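Local coordinates for protein succinate-semialdehyde dehydrogenase (Synechococcus sp., PDB 4ITA) that probably oxidises succinic semialdehyde to succinate with NADP+ as the electron acceptor, as a member of the aldehyde dehydrogenase family with a Rossmann-type cofactor fold, at residues Q51-A56 and A175-G180; A128-N133 and A153-A158. All blocks are in the same frame, centred on the assembly; numbering follows the deposited sequence.

Contact 1 (Q51-A56 and A175-G180); sequences QWLENA and AGFPEG. With EDO (1,2-ethanediol), chain E.
Trp52 and Phe177 meet edge to face, the five-membered ring of the indole turned with its edge toward the phenyl face, the centroids 5.4 Å apart and the planes at 61°. The closer touch comes from the stem of the tryptophan: Trp52 CB sits 3.4 Å from the centroid of the Phe177 ring, almost on its normal, a CH-pi contact over the middle of the face. With its CG anti to the carbonyl carbon (chi1 -60°), Trp52 lays one indole face along the opposing loop. Over that face lie Gly176 O, 3.5 Å from Trp52 CE2, and Pro178 CD, 3.7 Å from Trp52 CZ3, the latter a second CH-pi contact. Gly176 closes helix 162-175 in a Schellman motif with positive phi, and a CB there would also collide with Trp52 CD1. One turn along the other helix, Asn55 ND2 gives a nearly straight hydrogen bond of 2.9 Å to Ala175 O, which lies in the plane of its amide. Beside it Ala175 CB presses on Trp52 O at 3.3 Å. The chemistry is thus mainly aromatic and apolar packing, with a single side-chain amide binding a backbone carbonyl just before the Schellman glycine.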
loop_
_atom_site.group_PDB
_atom_site.type_symbol
_atom_site.label_atom_id
_atom_site.label_comp_id
_atom_site.label_asym_id
_atom_site.label_seq_id
_atom_site.Cartn_x
_atom_site.Cartn_y
_atom_site.Cartn_z
ATOM N N GLN A 51 12.520 -20.634 15.191
ATOM C CA GLN A 51 12.219 -21.795 16.025
ATOM C C GLN A 51 10.721 -21.900 16.305
ATOM O O GLN A 51 10.112 -22.963 16.147
ATOM C CB GLN A 51 12.976 -21.701 17.348
ATOM C CG GLN A 51 12.592 -22.801 18.315
ATOM C CD GLN A 51 13.012 -22.509 19.744
ATOM O OE1 GLN A 51 13.698 -21.519 20.024
ATOM N NE2 GLN A 51 12.605 -23.380 20.662
ATOM N N TRP A 52 10.118 -20.792 16.711
ATOM C CA TRP A 52 8.700 -20.809 17.046
ATOM C C TRP A 52 7.855 -21.078 15.797
ATOM O O TRP A 52 6.898 -21.854 15.846
ATOM C CB TRP A 52 8.312 -19.518 17.772
ATOM C CG TRP A 52 9.083 -19.337 19.064
ATOM C CD1 TRP A 52 9.474 -20.323 19.936
ATOM C CD2 TRP A 52 9.578 -18.106 19.612
ATOM N NE1 TRP A 52 10.173 -19.776 20.989
ATOM C CE2 TRP A 52 10.249 -18.419 20.813
ATOM C CE3 TRP A 52 9.523 -16.769 19.197
ATOM C CZ2 TRP A 52 10.866 -17.443 21.601
ATOM C CZ3 TRP A 52 10.131 -15.799 19.986
ATOM C CH2 TRP A 52 10.790 -16.142 21.173
ATOM N N LEU A 53 8.242 -20.494 14.662
ATOM C CA LEU A 53 7.519 -20.731 13.414
ATOM C C LEU A 53 7.616 -22.187 12.969
ATOM O O LEU A 53 6.632 -22.781 12.528
ATOM C CB LEU A 53 8.047 -19.824 12.308
ATOM C CG LEU A 53 7.160 -18.690 11.818
ATOM C CD1 LEU A 53 7.748 -18.109 10.543
ATOM C CD2 LEU A 53 5.734 -19.174 11.591
ATOM N N GLU A 54 8.806 -22.766 13.098
ATOM C CA GLU A 54 8.993 -24.168 12.735
ATOM C C GLU A 54 8.266 -25.096 13.697
ATOM O O GLU A 54 7.752 -26.135 13.294
ATOM C CB GLU A 54 10.484 -24.515 12.605
ATOM C CG GLU A 54 11.093 -23.840 11.383
ATOM C CD GLU A 54 12.570 -24.119 11.171
ATOM O OE1 GLU A 54 13.265 -24.492 12.140
ATOM O OE2 GLU A 54 13.032 -23.950 10.018
ATOM N N ASN A 55 8.195 -24.709 14.968
ATOM C CA ASN A 55 7.400 -25.461 15.928
ATOM C C ASN A 55 5.922 -25.458 15.540
ATOM O O ASN A 55 5.248 -26.481 15.645
ATOM C CB ASN A 55 7.551 -24.906 17.346
ATOM C CG ASN A 55 8.844 -25.309 18.007
ATOM O OD1 ASN A 55 9.604 -26.131 17.500
ATOM N ND2 ASN A 55 9.096 -24.728 19.171
ATOM N N ALA A 56 5.425 -24.303 15.099
ATOM C CA ALA A 56 4.039 -24.187 14.643
ATOM C C ALA A 56 3.783 -25.104 13.449
ATOM O O ALA A 56 2.768 -25.804 13.405
ATOM C CB ALA A 56 3.704 -22.743 14.292
ATOM N N ALA A 175 3.620 -23.414 20.240
ATOM C CA ALA A 175 4.865 -23.327 19.488
ATOM C C ALA A 175 5.940 -22.542 20.232
ATOM O O ALA A 175 7.138 -22.717 19.973
ATOM C CB ALA A 175 4.615 -22.699 18.137
ATOM N N GLY A 176 5.519 -21.668 21.143
ATOM C CA GLY A 176 6.449 -20.890 21.937
ATOM C C GLY A 176 6.397 -19.391 21.737
ATOM O O GLY A 176 7.146 -18.668 22.383
ATOM N N PHE A 177 5.536 -18.903 20.847
ATOM C CA PHE A 177 5.451 -17.454 20.644
ATOM C C PHE A 177 4.973 -16.786 21.926
ATOM O O PHE A 177 3.963 -17.201 22.491
ATOM C CB PHE A 177 4.513 -17.100 19.485
ATOM C CG PHE A 177 5.097 -17.368 18.126
ATOM C CD1 PHE A 177 6.015 -16.480 17.567
ATOM C CD2 PHE A 177 4.723 -18.494 17.398
ATOM C CE1 PHE A 177 6.556 -16.727 16.318
ATOM C CE2 PHE A 177 5.254 -18.737 16.140
ATOM C CZ PHE A 177 6.165 -17.852 15.604
ATOM N N PRO A 178 5.705 -15.759 22.393
ATOM C CA PRO A 178 5.327 -15.112 23.660
ATOM C C PRO A 178 3.899 -14.555 23.681
ATOM O O PRO A 178 3.333 -14.173 22.645
ATOM C CB PRO A 178 6.339 -13.977 23.785
ATOM C CG PRO A 178 7.554 -14.477 23.052
ATOM C CD PRO A 178 6.993 -15.248 21.874
ATOM N N GLU A 179 3.324 -14.512 24.877
ATOM C CA GLU A 179 1.980 -13.993 25.080
ATOM C C GLU A 179 1.866 -12.576 24.526
ATOM O O GLU A 179 2.717 -11.724 24.785
ATOM C CB GLU A 179 1.668 -13.988 26.572
ATOM C CG GLU A 179 0.275 -13.507 26.911
ATOM C CD GLU A 179 -0.031 -13.558 28.395
ATOM O OE1 GLU A 179 0.854 -13.925 29.193
ATOM O OE2 GLU A 179 -1.170 -13.218 28.762
ATOM N N GLY A 180 0.809 -12.321 23.762
ATOM C CA GLY A 180 0.584 -11.006 23.174
ATOM C C GLY A 180 1.129 -10.842 21.772
ATOM O O GLY A 180 0.845 -9.848 21.105
HETATM C C1 EDO E . -0.324 -16.970 21.311
HETATM O O1 EDO E . -0.421 -16.852 22.734
HETATM C C2 EDO E . 1.042 -16.500 20.832
HETATM O O2 EDO E . 1.255 -15.125 21.171
#

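Contact 2 (A128-N133 and A153-A158); sequences AVMPWN and AVLKHA. With NDP (NADPH dihydro-nicotinamide-adenine-dinucleotide phosphate), chain C.
Ala128 and Val129 pair in parallel register with Leu155 and Lys156, and three backbone hydrogen bonds join the strands: Ala128 N to Val154 O, Lys156 N to Ala128 O at 2.8 Å, and Met130 N to Lys156 O. Apolar contacts follow on the side of Leu155, where its CD1 meets Met130 CG at 3.7 Å, the two side chains crossing at about a right angle. Farther along, Met130 CB lies off-centre over the His157 ring, and Pro131 O approaches the edge of that ring, 3.1 Å from His157 CE1. His157 NE2 is bonded to Pro135 O, while its ND1 accepts Ala158 N, which leaves both ring nitrogens engaged.

Polar contacts to NADPH gather where the strands end. Lys156 starts with CG anti to the backbone N (chi1 -179°) and then bends, bringing NZ 2.8 Å from phosphate oxygen O1X of NADPH, with a weak bond to O2B of the adenine ribose and others to His157 O and Ile187 O. A methionine in place of Lys156 would probably leave the 2'-phosphate without this positive partner and weaken the hold on NADPH. O3B of the adenine ribose of NADPH donates to Met130 O at 2.8 Å. Besides these bonds, Val129 CG1 packs against O4B of the same ribose at 3.3 Å.

The pairing closes the beta-alpha-beta unit of strand 115-129, helix 137-149 and strand 152-156. Phe142 of that helix packs on Ala128 and Met130, and strands 201-207 and 182-185 extend the sheet beyond Val129 and Ala153 respectively.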
loop_
_atom_site.group_PDB
_atom_site.type_symbol
_atom_site.label_atom_id
_atom_site.label_comp_id
_atom_site.label_asym_id
_atom_site.label_seq_id
_atom_site.Cartn_x
_atom_site.Cartn_y
_atom_site.Cartn_z
ATOM N N ALA A 128 -5.577 -8.132 11.452
ATOM C CA ALA A 128 -6.005 -8.956 10.328
ATOM C C ALA A 128 -7.473 -9.335 10.464
ATOM O O ALA A 128 -7.904 -9.821 11.510
ATOM C CB ALA A 128 -5.170 -10.190 10.240
ATOM N N VAL A 129 -8.226 -9.128 9.391
ATOM C CA VAL A 129 -9.622 -9.538 9.310
ATOM C C VAL A 129 -9.708 -10.625 8.248
ATOM O O VAL A 129 -9.308 -10.412 7.096
ATOM C CB VAL A 129 -10.538 -8.357 8.938
ATOM C CG1 VAL A 129 -11.978 -8.836 8.727
ATOM C CG2 VAL A 129 -10.480 -7.286 10.016
ATOM N N MET A 130 -10.204 -11.796 8.641
ATOM C CA MET A 130 -10.119 -12.995 7.802
ATOM C C MET A 130 -11.477 -13.661 7.582
ATOM O O MET A 130 -12.390 -13.497 8.384
ATOM C CB MET A 130 -9.130 -13.992 8.414
ATOM C CG MET A 130 -7.677 -13.507 8.365
ATOM S SD MET A 130 -6.915 -13.455 6.704
ATOM C CE MET A 130 -6.117 -11.848 6.731
ATOM N N PRO A 131 -11.617 -14.419 6.482
ATOM C CA PRO A 131 -12.890 -15.058 6.139
ATOM C C PRO A 131 -12.956 -16.543 6.509
ATOM O O PRO A 131 -11.932 -17.174 6.787
ATOM C CB PRO A 131 -12.930 -14.909 4.621
ATOM C CG PRO A 131 -11.513 -15.134 4.242
ATOM C CD PRO A 131 -10.674 -14.477 5.346
ATOM N N TRP A 132 -14.162 -17.108 6.483
ATOM C CA TRP A 132 -14.337 -18.496 6.878
ATOM C C TRP A 132 -13.893 -19.510 5.822
ATOM O O TRP A 132 -13.809 -20.688 6.130
ATOM C CB TRP A 132 -15.789 -18.779 7.305
ATOM C CG TRP A 132 -16.817 -18.294 6.319
ATOM C CD1 TRP A 132 -17.616 -17.195 6.455
ATOM C CD2 TRP A 132 -17.155 -18.878 5.047
ATOM N NE1 TRP A 132 -18.428 -17.060 5.359
ATOM C CE2 TRP A 132 -18.160 -18.073 4.479
ATOM C CE3 TRP A 132 -16.713 -20.003 4.346
ATOM C CZ2 TRP A 132 -18.726 -18.354 3.230
ATOM C CZ3 TRP A 132 -17.270 -20.272 3.094
ATOM C CH2 TRP A 132 -18.264 -19.451 2.555
ATOM N N ASN A 133 -13.622 -19.089 4.586
ATOM C CA ASN A 133 -13.467 -20.097 3.527
ATOM C C ASN A 133 -12.187 -20.926 3.581
ATOM O O ASN A 133 -12.198 -22.102 3.222
ATOM C CB ASN A 133 -13.752 -19.535 2.125
ATOM C CG ASN A 133 -12.689 -18.591 1.632
ATOM O OD1 ASN A 133 -12.032 -17.892 2.408
ATOM N ND2 ASN A 133 -12.510 -18.558 0.315
ATOM N N ALA A 153 0.311 -9.427 16.074
ATOM C CA ALA A 153 -0.935 -9.441 15.330
ATOM C C ALA A 153 -2.142 -9.684 16.203
ATOM O O ALA A 153 -2.091 -10.444 17.173
ATOM C CB ALA A 153 -0.875 -10.487 14.235
ATOM N N VAL A 154 -3.232 -9.018 15.848
ATOM C CA VAL A 154 -4.543 -9.332 16.399
ATOM C C VAL A 154 -5.424 -9.779 15.244
ATOM O O VAL A 154 -5.446 -9.144 14.188
ATOM C CB VAL A 154 -5.163 -8.155 17.207
ATOM C CG1 VAL A 154 -4.341 -7.896 18.468
ATOM C CG2 VAL A 154 -5.265 -6.878 16.356
ATOM N N LEU A 155 -6.117 -10.891 15.447
ATOM C CA LEU A 155 -6.952 -11.498 14.417
ATOM C C LEU A 155 -8.427 -11.337 14.740
ATOM O O LEU A 155 -8.876 -11.751 15.809
ATOM C CB LEU A 155 -6.648 -12.989 14.319
ATOM C CG LEU A 155 -7.630 -13.853 13.521
ATOM C CD1 LEU A 155 -7.630 -13.515 12.034
ATOM C CD2 LEU A 155 -7.348 -15.339 13.745
ATOM N N LYS A 156 -9.177 -10.746 13.818
ATOM C CA LYS A 156 -10.631 -10.819 13.848
ATOM C C LYS A 156 -11.031 -11.791 12.752
ATOM O O LYS A 156 -10.987 -11.473 11.558
ATOM C CB LYS A 156 -11.274 -9.441 13.643
ATOM C CG LYS A 156 -12.804 -9.451 13.700
ATOM C CD LYS A 156 -13.469 -9.490 12.314
ATOM C CE LYS A 156 -15.001 -9.490 12.411
ATOM N NZ LYS A 156 -15.556 -10.785 12.921
ATOM N N HIS A 157 -11.367 -13.008 13.160
ATOM C CA HIS A 157 -11.777 -14.037 12.220
ATOM C C HIS A 157 -13.280 -13.926 11.987
ATOM O O HIS A 157 -13.986 -13.180 12.672
ATOM C CB HIS A 157 -11.401 -15.429 12.750
ATOM C CG HIS A 157 -10.948 -16.381 11.687
ATOM N ND1 HIS A 157 -11.415 -16.325 10.391
ATOM C CD2 HIS A 157 -10.064 -17.407 11.728
ATOM C CE1 HIS A 157 -10.836 -17.277 9.678
ATOM N NE2 HIS A 157 -10.015 -17.949 10.465
ATOM N N ALA A 158 -13.769 -14.681 11.015
ATOM C CA ALA A 158 -15.192 -14.711 10.722
ATOM C C ALA A 158 -15.951 -15.244 11.937
ATOM O O ALA A 158 -15.447 -16.098 12.672
ATOM C CB ALA A 158 -15.439 -15.586 9.514
HETATM P PA NDP C . -17.199 -11.147 4.378
HETATM O O1A NDP C . -16.532 -9.945 3.774
HETATM O O2A NDP C . -18.667 -11.107 4.698
HETATM O O5B NDP C . -16.433 -11.521 5.732
HETATM C C5B NDP C . -15.004 -11.617 5.798
HETATM C C4B NDP C . -14.488 -11.080 7.130
HETATM O O4B NDP C . -14.767 -9.679 7.202
HETATM C C3B NDP C . -15.180 -11.689 8.343
HETATM O O3B NDP C . -14.253 -11.716 9.437
HETATM C C2B NDP C . -16.279 -10.687 8.641
HETATM O O2B NDP C . -16.715 -10.704 9.994
HETATM C C1B NDP C . -15.532 -9.409 8.379
HETATM N N9A NDP C . -16.372 -8.246 8.056
HETATM C C8A NDP C . -17.502 -8.205 7.322
HETATM N N7A NDP C . -17.950 -6.930 7.228
HETATM C C5A NDP C . -17.084 -6.148 7.891
HETATM C C6A NDP C . -16.945 -4.714 8.193
HETATM N N6A NDP C . -17.860 -3.838 7.735
HETATM N N1A NDP C . -15.883 -4.333 8.928
HETATM C C2A NDP C . -14.965 -5.196 9.382
HETATM N N3A NDP C . -15.027 -6.516 9.153
HETATM C C4A NDP C . -16.046 -7.022 8.428
HETATM O O3 NDP C . -16.811 -12.350 3.354
HETATM P PN NDP C . -17.578 -13.698 2.871
HETATM O O1N NDP C . -19.050 -13.448 2.632
HETATM O O2N NDP C . -17.127 -14.813 3.774
HETATM O O5D NDP C . -16.895 -13.922 1.430
HETATM C C5D NDP C . -15.513 -14.234 1.327
HETATM C C4D NDP C . -14.859 -13.325 0.301
HETATM O O4D NDP C . -13.434 -13.343 0.475
HETATM C C3D NDP C . -15.110 -13.765 -1.127
HETATM O O3D NDP C . -15.394 -12.628 -1.951
HETATM C C2D NDP C . -13.793 -14.430 -1.477
HETATM O O2D NDP C . -13.610 -14.469 -2.892
HETATM C C1D NDP C . -12.796 -13.517 -0.792
HETATM N N1N NDP C . -11.500 -14.196 -0.660
HETATM C C2N NDP C . -10.364 -13.561 -0.998
HETATM C C3N NDP C . -9.227 -14.297 -1.324
HETATM C C7N NDP C . -7.932 -13.625 -1.675
HETATM O O7N NDP C . -6.899 -14.047 -1.161
HETATM N N7N NDP C . -7.927 -12.604 -2.528
HETATM C C4N NDP C . -9.259 -15.807 -1.349
HETATM C C5N NDP C . -10.350 -16.288 -0.510
HETATM C C6N NDP C . -11.427 -15.462 -0.200
HETATM P P2B NDP C . -18.081 -11.429 10.429
HETATM O O1X NDP C . -18.118 -11.164 11.906
HETATM O O2X NDP C . -19.197 -10.742 9.679
HETATM O O3X NDP C . -17.963 -12.888 10.106
#

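From the N terminus, the chain passes two short strands and helix 24-41 before helix 46-62, whose partner comes only at residues 175-180, so contact 1 closes a long loop of 118 intervening residues. Contact 2 opens and shuts wholly within that loop, its own 19 intervening residues consisting mostly of helix 137-149. The two therefore nest and do not cross. Their centres lie 19 Å apart and they do not touch, but helix 137-149 stands between them in the fold: it belongs to the unit closed by contact 2, and its Ala144, Leu147 and Met148 pack on Leu53 and Phe177 of contact 1. Contact 2 joins two neighbouring parallel strands of the cofactor-binding sheet, whereas contact 1 ties an N-terminal helix to the turn leading into strand 182-185.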